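Long-range contacts in L-lysine 6-monooxygenase (Pseudomonas syringae pv. tomato, PDB 5CQF), which probably hydroxylates the side-chain nitrogen of L-lysine in siderophore biosynthesis, as an FAD- and NADP-dependent monooxygenase: residues Ala31-Arg36 with Arg84-Phe89; Arg173-Phe178 with Leu348-Gln353; Arg237-Lys242 with Tyr311-Ile316. All blocks are in the same frame, centred on the assembly; numbering follows the deposited sequence.

Contact 1. Residues Ala31-Arg36 with Arg84-Phe89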
ATOM      1  N   ALA A  31      -1.549  -1.558 -35.221  1.00 41.12           N
ATOM      2  CA  ALA A  31      -2.698  -0.853 -35.809  1.00 41.96           C
ATOM      3  C   ALA A  31      -3.027  -1.403 -37.185  1.00 43.26           C
ATOM      4  O   ALA A  31      -4.195  -1.589 -37.513  1.00 42.77           O
ATOM      5  CB  ALA A  31      -2.452   0.641 -35.911  1.00 40.30           C
ATOM      6  N   PHE A  32      -2.000  -1.654 -37.985  1.00 44.68           N
ATOM      7  CA  PHE A  32      -2.239  -2.188 -39.328  1.00 48.45           C
ATOM      8  C   PHE A  32      -2.792  -3.590 -39.261  1.00 49.34           C
ATOM      9  O   PHE A  32      -3.790  -3.894 -39.923  1.00 51.33           O
ATOM     10  CB  PHE A  32      -0.982  -2.123 -40.189  1.00 49.14           C
ATOM     11  CG  PHE A  32      -0.678  -0.740 -40.667  1.00 49.37           C
ATOM     12  CD1 PHE A  32      -1.452  -0.163 -41.648  1.00 50.75           C
ATOM     13  CD2 PHE A  32       0.333   0.001 -40.097  1.00 51.18           C
ATOM     14  CE1 PHE A  32      -1.211   1.114 -42.076  1.00 51.33           C
ATOM     15  CE2 PHE A  32       0.590   1.289 -40.519  1.00 52.09           C
ATOM     16  CZ  PHE A  32      -0.181   1.846 -41.522  1.00 51.84           C
ATOM     17  N   GLU A  33      -2.187  -4.434 -38.436  1.00 48.36           N
ATOM     18  CA  GLU A  33      -2.713  -5.788 -38.289  1.00 51.54           C
ATOM     19  C   GLU A  33      -4.134  -5.817 -37.736  1.00 50.26           C
ATOM     20  O   GLU A  33      -4.947  -6.552 -38.250  1.00 49.77           O
ATOM     21  CB  GLU A  33      -1.782  -6.669 -37.463  1.00 53.93           C
ATOM     22  CG  GLU A  33      -0.430  -6.911 -38.132  1.00 59.53           C
ATOM     23  CD  GLU A  33      -0.515  -7.772 -39.402  1.00 65.35           C
ATOM     24  OE1 GLU A  33      -1.359  -8.704 -39.440  1.00 73.10           O
ATOM     25  OE2 GLU A  33       0.262  -7.516 -40.356  1.00 68.45           O
ATOM     26  N   ASP A  34      -4.452  -5.034 -36.703  1.00 49.91           N
ATOM     27  CA  ASP A  34      -5.850  -4.941 -36.244  1.00 50.35           C
ATOM     28  C   ASP A  34      -6.779  -4.688 -37.429  1.00 51.99           C
ATOM     29  O   ASP A  34      -7.816  -5.319 -37.561  1.00 52.95           O
ATOM     30  CB  ASP A  34      -6.050  -3.804 -35.237  1.00 49.40           C
ATOM     31  CG  ASP A  34      -5.565  -4.158 -33.817  1.00 51.69           C
ATOM     32  OD1 ASP A  34      -5.094  -5.305 -33.583  1.00 52.23           O
ATOM     33  OD2 ASP A  34      -5.653  -3.261 -32.933  1.00 49.51           O
ATOM     34  N   ALA A  35      -6.387  -3.753 -38.282  1.00 52.81           N
ATOM     35  CA  ALA A  35      -7.192  -3.352 -39.424  1.00 58.02           C
ATOM     36  C   ALA A  35      -7.327  -4.468 -40.489  1.00 60.77           C
ATOM     37  O   ALA A  35      -8.433  -4.779 -40.936  1.00 60.92           O
ATOM     38  CB  ALA A  35      -6.613  -2.084 -40.026  1.00 57.92           C
ATOM     39  N   ARG A  36      -6.196  -5.075 -40.848  1.00 63.04           N
ATOM     40  CA  ARG A  36      -6.143  -6.237 -41.741  1.00 66.24           C
ATOM     41  C   ARG A  36      -7.083  -7.353 -41.278  1.00 67.84           C
ATOM     42  O   ARG A  36      -7.867  -7.895 -42.072  1.00 67.82           O
ATOM     43  CB  ARG A  36      -4.702  -6.774 -41.814  1.00 69.78           C
ATOM     44  CG  ARG A  36      -4.403  -7.715 -42.979  1.00 75.28           C
ATOM     45  CD  ARG A  36      -3.351  -8.760 -42.617  1.00 77.90           C
ATOM     46  NE  ARG A  36      -3.811  -9.629 -41.522  1.00 80.81           N
ATOM     47  CZ  ARG A  36      -4.530 -10.754 -41.656  1.00 82.26           C
ATOM     48  NH1 ARG A  36      -4.897 -11.215 -42.851  1.00 87.36           N
ATOM     49  NH2 ARG A  36      -4.888 -11.437 -40.580  1.00 75.90           N
ATOM     50  N   ARG A  84      -9.997  -4.227 -28.169  1.00 37.27           N
ATOM     51  CA  ARG A  84     -10.369  -5.492 -28.754  1.00 39.23           C
ATOM     52  C   ARG A  84      -9.236  -6.110 -29.554  1.00 39.33           C
ATOM     53  O   ARG A  84      -9.356  -7.218 -30.051  1.00 40.79           O
ATOM     54  CB  ARG A  84     -11.576  -5.297 -29.663  1.00 41.15           C
ATOM     55  CG  ARG A  84     -12.724  -4.630 -28.946  1.00 42.52           C
ATOM     56  CD  ARG A  84     -13.945  -4.655 -29.814  1.00 44.93           C
ATOM     57  NE  ARG A  84     -14.509  -6.007 -29.911  1.00 45.70           N
ATOM     58  CZ  ARG A  84     -15.493  -6.350 -30.750  1.00 47.60           C
ATOM     59  NH1 ARG A  84     -16.034  -5.458 -31.560  1.00 48.02           N
ATOM     60  NH2 ARG A  84     -15.939  -7.595 -30.779  1.00 48.81           N
ATOM     61  N   SER A  85      -8.133  -5.400 -29.669  1.00 37.96           N
ATOM     62  CA  SER A  85      -6.977  -5.915 -30.372  1.00 37.73           C
ATOM     63  C   SER A  85      -6.565  -7.272 -29.832  1.00 37.88           C
ATOM     64  O   SER A  85      -6.663  -7.528 -28.641  1.00 36.59           O
ATOM     65  CB  SER A  85      -5.830  -4.933 -30.234  1.00 36.64           C
ATOM     66  OG  SER A  85      -4.645  -5.413 -30.825  1.00 36.71           O
ATOM     67  N   ARG A  86      -6.073  -8.139 -30.706  1.00 38.92           N
ATOM     68  CA  ARG A  86      -5.599  -9.415 -30.243  1.00 40.79           C
ATOM     69  C   ARG A  86      -4.220  -9.348 -29.584  1.00 39.14           C
ATOM     70  O   ARG A  86      -3.763 -10.349 -29.030  1.00 38.79           O
ATOM     71  CB  ARG A  86      -5.677 -10.463 -31.354  1.00 44.53           C
ATOM     72  CG  ARG A  86      -4.609 -10.439 -32.420  1.00 48.60           C
ATOM     73  CD  ARG A  86      -5.088 -11.302 -33.586  1.00 53.66           C
ATOM     74  NE  ARG A  86      -4.094 -11.420 -34.647  1.00 57.80           N
ATOM     75  CZ  ARG A  86      -3.937 -10.564 -35.657  1.00 59.88           C
ATOM     76  NH1 ARG A  86      -4.689  -9.467 -35.772  1.00 61.71           N
ATOM     77  NH2 ARG A  86      -2.991 -10.790 -36.551  1.00 61.08           N
ATOM     78  N   PHE A  87      -3.621  -8.152 -29.555  1.00 37.84           N
ATOM     79  CA  PHE A  87      -2.306  -7.917 -28.937  1.00 36.93           C
ATOM     80  C   PHE A  87      -2.331  -7.252 -27.557  1.00 34.48           C
ATOM     81  O   PHE A  87      -1.301  -6.847 -27.041  1.00 33.89           O
ATOM     82  CB  PHE A  87      -1.467  -7.118 -29.905  1.00 37.64           C
ATOM     83  CG  PHE A  87      -1.572  -7.627 -31.314  1.00 40.02           C
ATOM     84  CD1 PHE A  87      -1.047  -8.877 -31.648  1.00 42.16           C
ATOM     85  CD2 PHE A  87      -2.226  -6.895 -32.283  1.00 40.82           C
ATOM     86  CE1 PHE A  87      -1.145  -9.375 -32.939  1.00 43.30           C
ATOM     87  CE2 PHE A  87      -2.328  -7.379 -33.572  1.00 42.58           C
ATOM     88  CZ  PHE A  87      -1.790  -8.622 -33.901  1.00 43.76           C
ATOM     89  N   SER A  88      -3.504  -7.202 -26.942  1.00 34.15           N
ATOM     90  CA  SER A  88      -3.653  -6.656 -25.600  1.00 32.82           C
ATOM     91  C   SER A  88      -2.932  -7.498 -24.554  1.00 32.63           C
ATOM     92  O   SER A  88      -2.680  -8.663 -24.760  1.00 33.10           O
ATOM     93  CB  SER A  88      -5.134  -6.536 -25.258  1.00 32.93           C
ATOM     94  OG  SER A  88      -5.706  -7.812 -25.042  1.00 34.24           O
ATOM     95  N   PHE A  89      -2.581  -6.882 -23.432  1.00 32.18           N
ATOM     96  CA  PHE A  89      -1.915  -7.560 -22.354  1.00 31.94           C
ATOM     97  C   PHE A  89      -2.847  -8.605 -21.741  1.00 32.73           C
ATOM     98  O   PHE A  89      -2.398  -9.629 -21.290  1.00 34.52           O
ATOM     99  CB  PHE A  89      -1.525  -6.542 -21.288  1.00 31.90           C
ATOM    100  CG  PHE A  89      -0.560  -7.067 -20.262  1.00 31.34           C
ATOM    101  CD1 PHE A  89       0.781  -7.120 -20.534  1.00 31.37           C
ATOM    102  CD2 PHE A  89      -0.992  -7.505 -19.054  1.00 32.08           C
ATOM    103  CE1 PHE A  89       1.676  -7.599 -19.621  1.00 30.49           C
ATOM    104  CE2 PHE A  89      -0.101  -7.971 -18.102  1.00 32.01           C
ATOM    105  CZ  PHE A  89       1.248  -8.014 -18.401  1.00 31.62           C
TER
HETATM  106  O   HOH W   1      -6.139  -7.849 -33.556  1.00 41.59           O
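D34 OD1 takes two hydrogen bonds of 2.8 Å, from S85 OG and from a water. The serine comes in on the syn lone pair, the side of OD2, and its own oxygen accepts from the backbone N of F87 at 3.2 Å. That second bond is nearly straight, 166° at the hydrogen, and closes an ST turn at S85, where the type I beta turn S85-S88 begins. The water accepts in turn from the backbone N of R86 and from R86 NH1, so it ties main chain and guanidinium of R86 to the helix. OD2 is held by R81 and N82, which leaves the buried carboxylate gripped at both oxygens.

R86 leaves the backbone with CG between N and the carbonyl carbon (chi1 78°), then runs extended to NE, and its guanidinium lies against F87, whose CZ sits 3.4 Å from the plane, over its centre. E33 O lies at the edge of that group, in its plane, and E33 OE1 makes a long salt bridge of 3.9 Å to R86 NH2. OE1 also receives a weak bond from R36 NE, so one carboxylate lies between two arginines whose NH2 atoms come within 4.5 Å and whose repulsion it would be expected to soften. F87 brings CE2 to 4.0 Å from E33 CB, and its side chain also touches V121 and V125 of helix 111-125. The serine bond and the water thus tie the turn to helix 23-37, which begins within a GxGxxG pattern of Rossmann type, consistent with an FAD-binding fold.

Contact 2. Residues Arg173-Phe178 with Leu348-Gln353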
ATOM      1  N   ARG A 173      23.361  11.517 -24.897  1.00 62.68           N
ATOM      2  CA  ARG A 173      24.036  12.774 -24.642  1.00 63.73           C
ATOM      3  C   ARG A 173      25.352  12.451 -23.927  1.00 63.36           C
ATOM      4  O   ARG A 173      25.351  11.934 -22.807  1.00 59.02           O
ATOM      5  CB  ARG A 173      23.149  13.668 -23.768  1.00 67.20           C
ATOM      6  CG  ARG A 173      23.671  15.088 -23.536  1.00 71.17           C
ATOM      7  CD  ARG A 173      22.716  15.923 -22.681  1.00 72.75           C
ATOM      8  NE  ARG A 173      22.900  15.755 -21.231  1.00 73.25           N
ATOM      9  CZ  ARG A 173      23.886  16.306 -20.505  1.00 79.66           C
ATOM     10  NH1 ARG A 173      23.945  16.093 -19.187  1.00 80.31           N
ATOM     11  NH2 ARG A 173      24.831  17.057 -21.079  1.00 83.34           N
ATOM     12  N   ILE A 174      26.461  12.727 -24.602  1.00 65.14           N
ATOM     13  CA  ILE A 174      27.804  12.612 -24.036  1.00 66.61           C
ATOM     14  C   ILE A 174      28.452  13.994 -24.047  1.00 70.68           C
ATOM     15  O   ILE A 174      28.869  14.475 -25.110  1.00 73.92           O
ATOM     16  CB  ILE A 174      28.720  11.712 -24.897  1.00 68.27           C
ATOM     17  CG1 ILE A 174      28.094  10.329 -25.155  1.00 68.27           C
ATOM     18  CG2 ILE A 174      30.091  11.594 -24.246  1.00 68.41           C
ATOM     19  CD1 ILE A 174      27.898   9.484 -23.911  1.00 66.53           C
ATOM     20  N   PRO A 175      28.561  14.641 -22.877  1.00 72.22           N
ATOM     21  CA  PRO A 175      29.261  15.925 -22.892  1.00 74.49           C
ATOM     22  C   PRO A 175      30.672  15.770 -23.452  1.00 75.91           C
ATOM     23  O   PRO A 175      31.288  14.713 -23.257  1.00 69.11           O
ATOM     24  CB  PRO A 175      29.306  16.330 -21.417  1.00 74.02           C
ATOM     25  CG  PRO A 175      28.204  15.566 -20.768  1.00 74.51           C
ATOM     26  CD  PRO A 175      28.073  14.280 -21.537  1.00 72.66           C
ATOM     27  N   GLN A 176      31.136  16.803 -24.162  1.00 80.03           N
ATOM     28  CA  GLN A 176      32.503  16.885 -24.722  1.00 84.68           C
ATOM     29  C   GLN A 176      33.614  16.374 -23.784  1.00 81.03           C
ATOM     30  O   GLN A 176      34.497  15.629 -24.222  1.00 83.52           O
ATOM     31  CB  GLN A 176      32.802  18.337 -25.156  1.00 89.07           C
ATOM     32  CG  GLN A 176      34.278  18.698 -25.363  1.00 93.66           C
ATOM     33  CD  GLN A 176      34.926  17.989 -26.550  1.00 97.01           C
ATOM     34  OE1 GLN A 176      35.226  16.794 -26.491  1.00 97.15           O
ATOM     35  NE2 GLN A 176      35.162  18.735 -27.631  1.00100.03           N
ATOM     36  N   ALA A 177      33.564  16.768 -22.509  1.00 76.63           N
ATOM     37  CA  ALA A 177      34.576  16.356 -21.527  1.00 74.37           C
ATOM     38  C   ALA A 177      34.800  14.830 -21.462  1.00 70.30           C
ATOM     39  O   ALA A 177      35.876  14.372 -21.051  1.00 71.19           O
ATOM     40  CB  ALA A 177      34.207  16.889 -20.147  1.00 73.98           C
ATOM     41  N   PHE A 178      33.797  14.049 -21.864  1.00 63.48           N
ATOM     42  CA  PHE A 178      33.854  12.594 -21.733  1.00 62.40           C
ATOM     43  C   PHE A 178      34.112  11.816 -23.025  1.00 62.22           C
ATOM     44  O   PHE A 178      34.465  10.652 -22.950  1.00 59.68           O
ATOM     45  CB  PHE A 178      32.546  12.075 -21.133  1.00 59.05           C
ATOM     46  CG  PHE A 178      32.229  12.630 -19.783  1.00 58.18           C
ATOM     47  CD1 PHE A 178      32.878  12.166 -18.659  1.00 57.66           C
ATOM     48  CD2 PHE A 178      31.247  13.597 -19.629  1.00 59.97           C
ATOM     49  CE1 PHE A 178      32.568  12.670 -17.409  1.00 57.49           C
ATOM     50  CE2 PHE A 178      30.925  14.097 -18.382  1.00 57.73           C
ATOM     51  CZ  PHE A 178      31.586  13.635 -17.272  1.00 56.04           C
ATOM     52  N   LEU A 348      27.483   7.277 -17.007  1.00 41.55           N
ATOM     53  CA  LEU A 348      26.874   8.539 -17.377  1.00 44.23           C
ATOM     54  C   LEU A 348      25.407   8.336 -17.537  1.00 45.23           C
ATOM     55  O   LEU A 348      24.975   7.790 -18.529  1.00 48.26           O
ATOM     56  CB  LEU A 348      27.468   9.089 -18.664  1.00 46.16           C
ATOM     57  CG  LEU A 348      28.992   9.207 -18.680  1.00 47.21           C
ATOM     58  CD1 LEU A 348      29.451   9.634 -20.059  1.00 48.75           C
ATOM     59  CD2 LEU A 348      29.503  10.191 -17.652  1.00 46.44           C
ATOM     60  N   GLY A 349      24.627   8.777 -16.552  1.00 48.69           N
ATOM     61  CA  GLY A 349      23.169   8.759 -16.675  1.00 49.18           C
ATOM     62  C   GLY A 349      22.736  10.116 -17.176  1.00 51.47           C
ATOM     63  O   GLY A 349      21.906  10.775 -16.574  1.00 55.43           O
ATOM     64  N   THR A 350      23.305  10.534 -18.289  1.00 52.40           N
ATOM     65  CA  THR A 350      23.108  11.866 -18.807  1.00 52.93           C
ATOM     66  C   THR A 350      21.895  11.968 -19.719  1.00 55.55           C
ATOM     67  O   THR A 350      21.566  13.067 -20.153  1.00 57.26           O
ATOM     68  CB  THR A 350      24.342  12.309 -19.607  1.00 54.66           C
ATOM     69  OG1 THR A 350      24.831  11.213 -20.393  1.00 55.47           O
ATOM     70  CG2 THR A 350      25.434  12.774 -18.687  1.00 54.50           C
ATOM     71  N   GLY A 351      21.241  10.840 -20.017  1.00 55.92           N
ATOM     72  CA  GLY A 351      20.091  10.837 -20.915  1.00 57.11           C
ATOM     73  C   GLY A 351      20.451  10.890 -22.397  1.00 60.31           C
ATOM     74  O   GLY A 351      21.576  10.552 -22.790  1.00 59.44           O
ATOM     75  N   TYR A 352      19.479  11.313 -23.211  1.00 65.77           N
ATOM     76  CA  TYR A 352      19.576  11.297 -24.681  1.00 70.88           C
ATOM     77  C   TYR A 352      19.386  12.689 -25.277  1.00 72.95           C
ATOM     78  O   TYR A 352      18.596  13.507 -24.789  1.00 69.15           O
ATOM     79  CB  TYR A 352      18.550  10.317 -25.299  1.00 73.17           C
ATOM     80  CG  TYR A 352      18.756   8.870 -24.874  1.00 72.64           C
ATOM     81  CD1 TYR A 352      18.247   8.403 -23.664  1.00 72.13           C
ATOM     82  CD2 TYR A 352      19.474   7.976 -25.665  1.00 73.74           C
ATOM     83  CE1 TYR A 352      18.448   7.090 -23.254  1.00 71.96           C
ATOM     84  CE2 TYR A 352      19.677   6.658 -25.265  1.00 72.80           C
ATOM     85  CZ  TYR A 352      19.167   6.221 -24.055  1.00 71.88           C
ATOM     86  OH  TYR A 352      19.352   4.917 -23.641  1.00 70.98           O
ATOM     87  N   GLN A 353      20.120  12.920 -26.359  1.00 71.68           N
ATOM     88  CA  GLN A 353      20.142  14.188 -27.085  1.00 74.66           C
ATOM     89  C   GLN A 353      18.897  14.350 -27.943  1.00 72.21           C
ATOM     90  O   GLN A 353      18.528  13.418 -28.643  1.00 73.88           O
ATOM     91  CB  GLN A 353      21.383  14.228 -28.004  1.00 75.39           C
ATOM     92  CG  GLN A 353      21.706  15.610 -28.587  1.00 79.54           C
ATOM     93  CD  GLN A 353      21.961  16.700 -27.522  1.00 72.37           C
ATOM     94  OE1 GLN A 353      21.082  17.055 -26.751  1.00 64.71           O
ATOM     95  NE2 GLN A 353      23.161  17.240 -27.509  1.00 72.36           N
TER
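L348 ends strand 345-348, which lies between 186-188 and 206-210 in a parallel sheet consistent with a Rossmann-type NADP-binding domain, and reaches F178 with both methyls. CD2 stands over the centre of the phenylalanine ring, 3.9 Å from the centroid and 8° off the ring normal, a clear CH-pi contact. CD1 leans instead on F178 CB and CG, and meets I174 CD1 at 4.2 Å, the two side chains crossing at about a right angle.

At T350 the contact turns polar. Chi1 of 40° sets OG1 between the backbone N and the carbonyl carbon, and from there the hydroxyl donates to R173 O over 2.6 Å, nearly along the C=O axis. CG2 points to P175 CD tip to tip and also touches R173 NH1 at 3.7 Å. The carbonyl of T350 accepts from R173 NE at 3.2 Å, on a bond tilted 24° out of the guanidinium plane; the arginine gets there by bending at chi3.

G351, with positive phi, offers its O to R173 N at 2.9 Å and also to H188 NE2. Farther on, the Q353 backbone is bonded to A171. R173 is thus gripped at N, O and NE by one backbone-to-backbone bond and two that pair a side-chain donor with a carbonyl, fixing its main chain and its side chain as far as NE, whereas the apolar contacts of L348 set no direction.

Contact 3. Residues Arg237-Lys242 with Tyr311-Ile316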
ATOM      1  N   ARG A 237      23.105  17.316 -10.458  1.00 42.80           N
ATOM      2  CA  ARG A 237      23.171  18.733 -10.826  1.00 46.80           C
ATOM      3  C   ARG A 237      22.337  19.575  -9.866  1.00 45.36           C
ATOM      4  O   ARG A 237      22.662  20.721  -9.605  1.00 43.44           O
ATOM      5  CB  ARG A 237      22.673  18.968 -12.256  1.00 49.92           C
ATOM      6  CG  ARG A 237      22.865  20.402 -12.768  1.00 56.55           C
ATOM      7  CD  ARG A 237      22.478  20.516 -14.251  1.00 62.75           C
ATOM      8  NE  ARG A 237      21.074  20.114 -14.446  1.00 69.66           N
ATOM      9  CZ  ARG A 237      20.020  20.943 -14.501  1.00 72.88           C
ATOM     10  NH1 ARG A 237      20.155  22.275 -14.423  1.00 70.41           N
ATOM     11  NH2 ARG A 237      18.808  20.426 -14.651  1.00 74.37           N
ATOM     12  N   CYS A 238      21.256  18.995  -9.366  1.00 42.52           N
ATOM     13  CA  CYS A 238      20.379  19.672  -8.434  1.00 44.65           C
ATOM     14  C   CYS A 238      20.315  18.839  -7.137  1.00 41.66           C
ATOM     15  O   CYS A 238      21.351  18.363  -6.672  1.00 39.00           O
ATOM     16  CB  CYS A 238      19.005  19.925  -9.109  1.00 48.43           C
ATOM     17  SG  CYS A 238      19.035  21.123 -10.500  1.00 57.74           S
ATOM     18  N   ALA A 239      19.138  18.680  -6.532  1.00 41.37           N
ATOM     19  CA  ALA A 239      18.989  17.800  -5.360  1.00 42.33           C
ATOM     20  C   ALA A 239      19.045  16.351  -5.785  1.00 40.98           C
ATOM     21  O   ALA A 239      18.861  16.013  -6.975  1.00 40.23           O
ATOM     22  CB  ALA A 239      17.683  18.069  -4.609  1.00 43.75           C
ATOM     23  N   GLY A 240      19.322  15.487  -4.820  1.00 38.31           N
ATOM     24  CA  GLY A 240      19.486  14.075  -5.151  1.00 38.32           C
ATOM     25  C   GLY A 240      18.202  13.325  -5.426  1.00 38.02           C
ATOM     26  O   GLY A 240      17.143  13.896  -5.660  1.00 38.11           O
ATOM     27  N   PHE A 241      18.307  12.014  -5.330  1.00 37.68           N
ATOM     28  CA  PHE A 241      17.201  11.125  -5.578  1.00 37.67           C
ATOM     29  C   PHE A 241      16.033  11.340  -4.615  1.00 38.63           C
ATOM     30  O   PHE A 241      14.890  11.143  -5.007  1.00 38.39           O
ATOM     31  CB  PHE A 241      17.675   9.671  -5.461  1.00 37.06           C
ATOM     32  CG  PHE A 241      18.584   9.217  -6.567  1.00 34.59           C
ATOM     33  CD1 PHE A 241      18.209   9.323  -7.873  1.00 34.12           C
ATOM     34  CD2 PHE A 241      19.784   8.610  -6.276  1.00 35.42           C
ATOM     35  CE1 PHE A 241      19.013   8.856  -8.886  1.00 34.34           C
ATOM     36  CE2 PHE A 241      20.595   8.125  -7.283  1.00 35.99           C
ATOM     37  CZ  PHE A 241      20.207   8.252  -8.599  1.00 34.11           C
ATOM     38  N   LYS A 242      16.296  11.762  -3.378  1.00 41.17           N
ATOM     39  CA  LYS A 242      15.210  11.886  -2.366  1.00 43.08           C
ATOM     40  C   LYS A 242      14.215  13.001  -2.663  1.00 43.13           C
ATOM     41  O   LYS A 242      13.106  13.045  -2.096  1.00 39.44           O
ATOM     42  CB  LYS A 242      15.781  12.090  -0.960  1.00 45.95           C
ATOM     43  CG  LYS A 242      16.374  10.825  -0.370  1.00 48.57           C
ATOM     44  CD  LYS A 242      17.386  11.141   0.728  1.00 53.14           C
ATOM     45  CE  LYS A 242      17.774   9.882   1.501  1.00 55.27           C
ATOM     46  NZ  LYS A 242      19.253   9.755   1.680  1.00 58.90           N
ATOM     47  N   TYR A 311      26.190  13.742  -3.727  1.00 39.85           N
ATOM     48  CA  TYR A 311      26.712  15.114  -3.849  1.00 40.20           C
ATOM     49  C   TYR A 311      25.690  15.908  -4.632  1.00 41.40           C
ATOM     50  O   TYR A 311      25.588  15.751  -5.847  1.00 42.23           O
ATOM     51  CB  TYR A 311      28.093  15.155  -4.542  1.00 38.20           C
ATOM     52  CG  TYR A 311      29.050  14.139  -3.961  1.00 38.07           C
ATOM     53  CD1 TYR A 311      28.920  12.799  -4.265  1.00 36.09           C
ATOM     54  CD2 TYR A 311      30.045  14.512  -3.061  1.00 39.45           C
ATOM     55  CE1 TYR A 311      29.750  11.859  -3.711  1.00 36.76           C
ATOM     56  CE2 TYR A 311      30.906  13.564  -2.514  1.00 40.03           C
ATOM     57  CZ  TYR A 311      30.733  12.231  -2.852  1.00 38.46           C
ATOM     58  OH  TYR A 311      31.530  11.261  -2.330  1.00 38.75           O
ATOM     59  N   ALA A 312      24.914  16.741  -3.935  1.00 40.94           N
ATOM     60  CA  ALA A 312      23.933  17.586  -4.605  1.00 39.67           C
ATOM     61  C   ALA A 312      24.563  18.864  -5.203  1.00 38.99           C
ATOM     62  O   ALA A 312      25.696  19.203  -4.956  1.00 37.38           O
ATOM     63  CB  ALA A 312      22.814  17.937  -3.638  1.00 40.45           C
ATOM     64  N   TYR A 313      23.811  19.538  -6.055  1.00 40.46           N
ATOM     65  CA  TYR A 313      24.188  20.848  -6.584  1.00 39.59           C
ATOM     66  C   TYR A 313      25.577  20.840  -7.143  1.00 39.54           C
ATOM     67  O   TYR A 313      26.268  21.842  -7.035  1.00 40.97           O
ATOM     68  CB  TYR A 313      24.067  21.934  -5.489  1.00 39.16           C
ATOM     69  CG  TYR A 313      22.805  21.795  -4.654  1.00 38.47           C
ATOM     70  CD1 TYR A 313      21.552  21.759  -5.260  1.00 37.44           C
ATOM     71  CD2 TYR A 313      22.870  21.682  -3.263  1.00 38.00           C
ATOM     72  CE1 TYR A 313      20.405  21.610  -4.515  1.00 38.59           C
ATOM     73  CE2 TYR A 313      21.727  21.537  -2.508  1.00 39.54           C
ATOM     74  CZ  TYR A 313      20.495  21.485  -3.133  1.00 39.58           C
ATOM     75  OH  TYR A 313      19.350  21.332  -2.372  1.00 42.60           O
ATOM     76  N   SER A 314      25.962  19.737  -7.786  1.00 39.58           N
ATOM     77  CA  SER A 314      27.330  19.533  -8.234  1.00 39.24           C
ATOM     78  C   SER A 314      27.483  19.226  -9.706  1.00 41.70           C
ATOM     79  O   SER A 314      26.612  18.582 -10.318  1.00 41.68           O
ATOM     80  CB  SER A 314      27.981  18.408  -7.448  1.00 39.50           C
ATOM     81  OG  SER A 314      28.016  18.752  -6.079  1.00 43.17           O
ATOM     82  N   VAL A 315      28.615  19.680 -10.264  1.00 41.42           N
ATOM     83  CA  VAL A 315      29.016  19.296 -11.590  1.00 43.63           C
ATOM     84  C   VAL A 315      30.412  18.741 -11.534  1.00 44.76           C
ATOM     85  O   VAL A 315      31.150  18.979 -10.590  1.00 45.54           O
ATOM     86  CB  VAL A 315      28.991  20.459 -12.614  1.00 46.68           C
ATOM     87  CG1 VAL A 315      27.571  20.956 -12.846  1.00 46.07           C
ATOM     88  CG2 VAL A 315      29.902  21.597 -12.188  1.00 47.76           C
ATOM     89  N   ILE A 316      30.750  17.973 -12.556  1.00 44.95           N
ATOM     90  CA  ILE A 316      32.098  17.503 -12.754  1.00 45.91           C
ATOM     91  C   ILE A 316      32.802  18.593 -13.540  1.00 47.25           C
ATOM     92  O   ILE A 316      32.421  18.905 -14.675  1.00 48.91           O
ATOM     93  CB  ILE A 316      32.121  16.174 -13.526  1.00 46.73           C
ATOM     94  CG1 ILE A 316      31.378  15.116 -12.709  1.00 46.98           C
ATOM     95  CG2 ILE A 316      33.557  15.752 -13.829  1.00 49.57           C
ATOM     96  CD1 ILE A 316      31.593  13.692 -13.171  1.00 48.90           C
TER
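Y313 lays its ring obliquely beside the C238-A239 peptide, with CD1 3.7 Å from C238 O and CE1 3.8 Å from A239 N. CB points away from that segment, but chi1 of -43° brings CG back beside the backbone N. The preceding A312 adds its CB to one face of the same ring, 3.7 Å above the plane and offset toward the rim. That methyl also touches C238 O at 3.4 Å, so the carbonyl oxygen is approached by a methyl, a ring carbon and, most closely, Y313 N, which donates to it at 2.8 Å. This bond is almost straight at the hydrogen, 173°, yet the donor stands 36° out of the carbonyl plane.

The two segments leave the ends of neighbouring parallel strands, 231-235 and 308-311, the latter at the edge of the Rossmann-type sheet. Y313, with both backbone angles positive, carries the chain round from that sheet into strand 314-322 of the three-stranded antiparallel sheet.

At and just past the turn, the backbones exchange CA-H...O contacts: Y313 CA faces R237 O, and R237 CA faces S314 O at 3.5 Å. S314 OG folds back to donate to A312 O at 2.6 Å. On the other segment, C238 SG sits over the centre of the R237 guanidinium. W276 of the third subunit meets the Y313 ring edge-to-face and packs on C238.

In the fold
Contacts 2 and 3 are neighbours, their centres 16 Å apart, and they touch where F178 CZ meets I316 CD1 at 4.1 Å. Both rest on the parallel sheet that holds strands 345-348, 231-235 and 308-311, which is consistent with an NADP-binding domain. In sequence, contact 3 falls wholly between the two halves of contact 2. Contact 1 lies across the centre of the chain, 38 Å from contact 2 and 44 Å from contact 3 between centres, beside the other parallel sheet, probably the FAD-binding one. Subunit interfaces involve contact 1, through R84 and R86, and contact 3, through a different subunit; contact 2 touches no other chain.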